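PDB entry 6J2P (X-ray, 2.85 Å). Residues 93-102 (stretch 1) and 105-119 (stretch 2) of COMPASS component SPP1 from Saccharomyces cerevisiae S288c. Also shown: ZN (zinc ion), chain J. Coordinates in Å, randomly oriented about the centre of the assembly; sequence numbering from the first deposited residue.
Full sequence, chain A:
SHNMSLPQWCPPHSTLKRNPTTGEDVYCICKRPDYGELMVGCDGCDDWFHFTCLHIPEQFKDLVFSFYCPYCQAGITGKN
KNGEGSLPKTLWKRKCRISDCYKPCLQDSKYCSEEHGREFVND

Stretch 1 (93-102) KRKCRISDCY
Stretch 2, residues 105-119: CLQDSKYCSEEHGRE

A shared zinc ion and two backbone hydrogen bonds hold together two stretches without regular helix or strand, burying 597 Å² between them. Cys 96 SG and Cys 101 SG each lie 2.5 Å from ZN, and Cys 112 SG lies 2.4 Å from it; soft thiolates suit this ion. Cys 96 and Cys 101 use t rotamers (chi1 168° and -152°), Cys 112 a p rotamer (62°), with Cys 101 SG 3.5 Å from Cys 112 SG as both bind the ion. In register, Cys 96 CA is 4.5 Å from Tyr 111 CA. Around this point Cys 105 N donates to Arg 94 O (2.7 Å) and Arg 97 N to Lys 110 O (3.3 Å, 169°), while Cys 112 N makes a weak bond to Cys 96 SG (3.7 Å). Cys 96 SG (phi/psi -52/134) also accepts from Ile 98 N (3.5 Å, 160°), so the sulfur takes a backbone NH from each stretch. Cys 105 (chi1 m) points its CA-to-CB bond toward stretch 1, with SG 3.6 Å from Cys 96 CA, a small side chain packed against the backbone. Tyr 111 (-134/158, chi1 m) is buried, its ring edge facing Cys 96 SG and Ile 98; Ile 98 CG1 (m, m) sits 4.2 Å from Tyr 111 CD1 and 3.8 Å from His 116 ND1. At the exposed margin, Arg 94 runs t, t and then bends at chi3 (58°, p), placing NH2 3.6 Å from Ser 109 O, near the guanidinium plane.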

# COMPACT_ATOMS: atom_id res chain seq x y z
N LYS A 93 2.63 -5.26 -5.57
CA LYS A 93 3.57 -6.37 -5.58
C LYS A 93 2.87 -7.65 -6.02
O LYS A 93 1.65 -7.72 -6.17
CB LYS A 93 4.21 -6.55 -4.20
CG LYS A 93 5.06 -5.37 -3.76
CD LYS A 93 5.74 -5.65 -2.43
CE LYS A 93 6.60 -4.48 -2.00
NZ LYS A 93 7.27 -4.74 -0.69
N ARG A 94 3.67 -8.69 -6.24
CA ARG A 94 3.18 -10.00 -6.65
C ARG A 94 3.04 -10.88 -5.42
O ARG A 94 4.03 -11.21 -4.76
CB ARG A 94 4.11 -10.63 -7.68
CG ARG A 94 3.55 -11.87 -8.39
CD ARG A 94 4.53 -12.36 -9.45
NE ARG A 94 5.82 -12.68 -8.85
CZ ARG A 94 6.96 -12.06 -9.15
NH1 ARG A 94 6.97 -11.08 -10.03
NH2 ARG A 94 8.09 -12.43 -8.56
N LYS A 95 1.80 -11.28 -5.11
CA LYS A 95 1.52 -12.02 -3.89
C LYS A 95 1.95 -13.48 -4.03
O LYS A 95 1.84 -14.07 -5.10
CB LYS A 95 0.03 -11.92 -3.56
CG LYS A 95 -0.51 -12.93 -2.55
CD LYS A 95 -1.96 -13.27 -2.87
CE LYS A 95 -2.33 -14.66 -2.41
NZ LYS A 95 -2.21 -15.67 -3.49
N CYS A 96 2.46 -14.04 -2.93
CA CYS A 96 2.82 -15.45 -2.89
C CYS A 96 1.65 -16.32 -3.35
O CYS A 96 0.51 -16.11 -2.93
CB CYS A 96 3.25 -15.84 -1.47
SG CYS A 96 3.41 -17.63 -1.18
N ARG A 97 1.95 -17.28 -4.22
CA ARG A 97 0.91 -18.05 -4.88
C ARG A 97 0.20 -19.04 -3.96
O ARG A 97 -0.79 -19.65 -4.38
CB ARG A 97 1.50 -18.79 -6.09
CG ARG A 97 2.36 -17.89 -6.99
CD ARG A 97 1.89 -17.95 -8.44
NE ARG A 97 1.71 -19.33 -8.89
CZ ARG A 97 0.96 -19.69 -9.93
NH1 ARG A 97 0.32 -18.77 -10.64
NH2 ARG A 97 0.84 -20.96 -10.27
N ILE A 98 0.67 -19.22 -2.73
CA ILE A 98 -0.11 -19.94 -1.73
C ILE A 98 -1.35 -19.11 -1.40
O ILE A 98 -1.25 -17.95 -1.01
CB ILE A 98 0.72 -20.21 -0.47
CG1 ILE A 98 1.97 -21.02 -0.82
CG2 ILE A 98 -0.11 -20.95 0.58
CD1 ILE A 98 1.67 -22.38 -1.42
N SER A 99 -2.53 -19.72 -1.57
CA SER A 99 -3.78 -18.98 -1.41
C SER A 99 -3.94 -18.42 -0.00
O SER A 99 -4.62 -17.40 0.19
CB SER A 99 -4.97 -19.86 -1.77
OG SER A 99 -4.96 -21.07 -1.03
N ASP A 100 -3.31 -19.05 0.99
CA ASP A 100 -3.39 -18.55 2.36
C ASP A 100 -2.53 -17.31 2.56
O ASP A 100 -2.95 -16.37 3.24
CB ASP A 100 -2.96 -19.65 3.34
CG ASP A 100 -4.12 -20.50 3.80
OD1 ASP A 100 -4.21 -20.77 5.02
OD2 ASP A 100 -4.94 -20.90 2.95
N CYS A 101 -1.34 -17.29 1.97
CA CYS A 101 -0.38 -16.23 2.25
C CYS A 101 -0.78 -14.93 1.54
O CYS A 101 -1.34 -14.95 0.45
CB CYS A 101 1.02 -16.65 1.80
SG CYS A 101 2.36 -15.88 2.73
N TYR A 102 -0.50 -13.80 2.19
CA TYR A 102 -0.71 -12.49 1.59
C TYR A 102 0.54 -11.64 1.70
O TYR A 102 0.46 -10.41 1.79
CB TYR A 102 -1.92 -11.79 2.20
CG TYR A 102 -3.24 -12.41 1.81
CD1 TYR A 102 -3.85 -12.11 0.60
CD2 TYR A 102 -3.87 -13.33 2.65
CE1 TYR A 102 -5.05 -12.69 0.24
CE2 TYR A 102 -5.07 -13.92 2.30
CZ TYR A 102 -5.66 -13.59 1.09
OH TYR A 102 -6.85 -14.18 0.74
N CYS A 105 5.99 -11.85 -3.01
CA CYS A 105 6.94 -12.82 -3.53
C CYS A 105 8.37 -12.30 -3.43
O CYS A 105 8.61 -11.09 -3.33
CB CYS A 105 6.63 -13.16 -4.99
SG CYS A 105 5.20 -14.23 -5.26
N LEU A 106 9.32 -13.22 -3.48
CA LEU A 106 10.73 -12.88 -3.58
C LEU A 106 11.08 -12.57 -5.04
O LEU A 106 10.23 -12.61 -5.93
CB LEU A 106 11.60 -14.00 -3.02
CG LEU A 106 11.38 -14.40 -1.56
CD1 LEU A 106 12.11 -15.70 -1.28
CD2 LEU A 106 11.87 -13.29 -0.64
N GLN A 107 12.35 -12.25 -5.28
CA GLN A 107 12.81 -12.09 -6.65
C GLN A 107 12.77 -13.44 -7.37
O GLN A 107 13.19 -14.47 -6.83
CB GLN A 107 14.22 -11.49 -6.67
CG GLN A 107 14.40 -10.27 -5.72
CD GLN A 107 14.29 -8.95 -6.45
OE1 GLN A 107 14.46 -8.89 -7.67
NE2 GLN A 107 13.99 -7.88 -5.72
N ASP A 108 12.24 -13.43 -8.60
CA ASP A 108 12.01 -14.61 -9.43
C ASP A 108 11.04 -15.57 -8.73
O ASP A 108 10.03 -15.97 -9.32
CB ASP A 108 13.34 -15.32 -9.72
CG ASP A 108 13.19 -16.59 -10.60
OD1 ASP A 108 14.21 -17.12 -11.10
OD2 ASP A 108 12.05 -17.10 -10.78
N SER A 109 11.38 -15.98 -7.51
CA SER A 109 10.57 -16.97 -6.80
C SER A 109 9.11 -16.53 -6.72
O SER A 109 8.79 -15.35 -6.53
CB SER A 109 11.13 -17.21 -5.40
OG SER A 109 10.22 -18.02 -4.66
N LYS A 110 8.22 -17.50 -6.89
CA LYS A 110 6.79 -17.26 -6.79
C LYS A 110 6.27 -17.45 -5.37
O LYS A 110 5.06 -17.62 -5.18
CB LYS A 110 6.04 -18.17 -7.76
CG LYS A 110 6.67 -19.54 -7.93
CD LYS A 110 5.96 -20.35 -9.01
CE LYS A 110 6.70 -21.64 -9.33
NZ LYS A 110 6.12 -22.35 -10.50
N TYR A 111 7.15 -17.42 -4.37
CA TYR A 111 6.77 -17.61 -2.98
C TYR A 111 7.43 -16.54 -2.12
O TYR A 111 8.45 -15.95 -2.49
CB TYR A 111 7.16 -19.00 -2.48
CG TYR A 111 6.66 -20.11 -3.36
CD1 TYR A 111 5.36 -20.57 -3.25
CD2 TYR A 111 7.48 -20.69 -4.32
CE1 TYR A 111 4.89 -21.58 -4.06
CE2 TYR A 111 7.02 -21.70 -5.14
CZ TYR A 111 5.72 -22.14 -5.00
OH TYR A 111 5.25 -23.14 -5.82
N CYS A 112 6.84 -16.31 -0.94
CA CYS A 112 7.35 -15.29 -0.04
C CYS A 112 8.64 -15.72 0.66
O CYS A 112 9.42 -14.85 1.07
CB CYS A 112 6.29 -14.93 1.00
SG CYS A 112 5.79 -16.29 2.08
N SER A 113 8.88 -17.02 0.80
CA SER A 113 10.08 -17.52 1.45
C SER A 113 10.26 -18.98 1.05
O SER A 113 9.50 -19.53 0.24
CB SER A 113 10.00 -17.36 2.97
OG SER A 113 11.23 -17.71 3.58
N GLU A 114 11.29 -19.61 1.62
CA GLU A 114 11.51 -21.04 1.38
C GLU A 114 10.49 -21.89 2.13
O GLU A 114 10.14 -22.98 1.67
CB GLU A 114 12.94 -21.42 1.77
CG GLU A 114 13.25 -22.91 1.66
CD GLU A 114 12.84 -23.50 0.32
OE1 GLU A 114 13.19 -22.91 -0.73
OE2 GLU A 114 12.17 -24.55 0.31
N GLU A 115 10.00 -21.40 3.27
CA GLU A 115 9.03 -22.14 4.06
C GLU A 115 7.71 -22.36 3.33
O GLU A 115 6.89 -23.16 3.79
CB GLU A 115 8.77 -21.40 5.38
CG GLU A 115 10.04 -21.02 6.14
CD GLU A 115 10.38 -19.55 6.01
OE1 GLU A 115 9.45 -18.71 6.04
OE2 GLU A 115 11.58 -19.22 5.89
N HIS A 116 7.48 -21.67 2.21
CA HIS A 116 6.27 -21.85 1.42
C HIS A 116 6.55 -22.37 0.01
O HIS A 116 5.61 -22.49 -0.78
CB HIS A 116 5.49 -20.53 1.32
CG HIS A 116 4.60 -20.26 2.50
ND1 HIS A 116 3.37 -19.65 2.38
CD2 HIS A 116 4.76 -20.51 3.82
CE1 HIS A 116 2.82 -19.54 3.57
NE2 HIS A 116 3.64 -20.06 4.46
N GLY A 117 7.80 -22.68 -0.32
CA GLY A 117 8.15 -23.10 -1.66
C GLY A 117 7.86 -24.55 -1.97
O GLY A 117 8.78 -25.36 -2.11
N ARG A 118 6.58 -24.90 -2.09
CA ARG A 118 6.16 -26.23 -2.50
C ARG A 118 4.98 -26.08 -3.45
O ARG A 118 3.92 -25.59 -3.06
CB ARG A 118 5.78 -27.10 -1.30
CG ARG A 118 5.43 -28.54 -1.67
CD ARG A 118 5.90 -29.52 -0.61
NE ARG A 118 5.47 -30.89 -0.90
CZ ARG A 118 6.30 -31.89 -1.21
NH1 ARG A 118 7.60 -31.68 -1.26
NH2 ARG A 118 5.81 -33.10 -1.46
N GLU A 119 5.17 -26.51 -4.70
CA GLU A 119 4.18 -26.27 -5.74
C GLU A 119 3.17 -27.41 -5.86
O GLU A 119 1.98 -27.16 -6.09
CB GLU A 119 4.87 -26.05 -7.08
CG GLU A 119 4.00 -25.37 -8.13
CD GLU A 119 4.79 -24.94 -9.35
OE1 GLU A 119 4.22 -24.23 -10.21
OE2 GLU A 119 5.99 -25.30 -9.45
ZN ZN J . 3.80 -17.30 1.31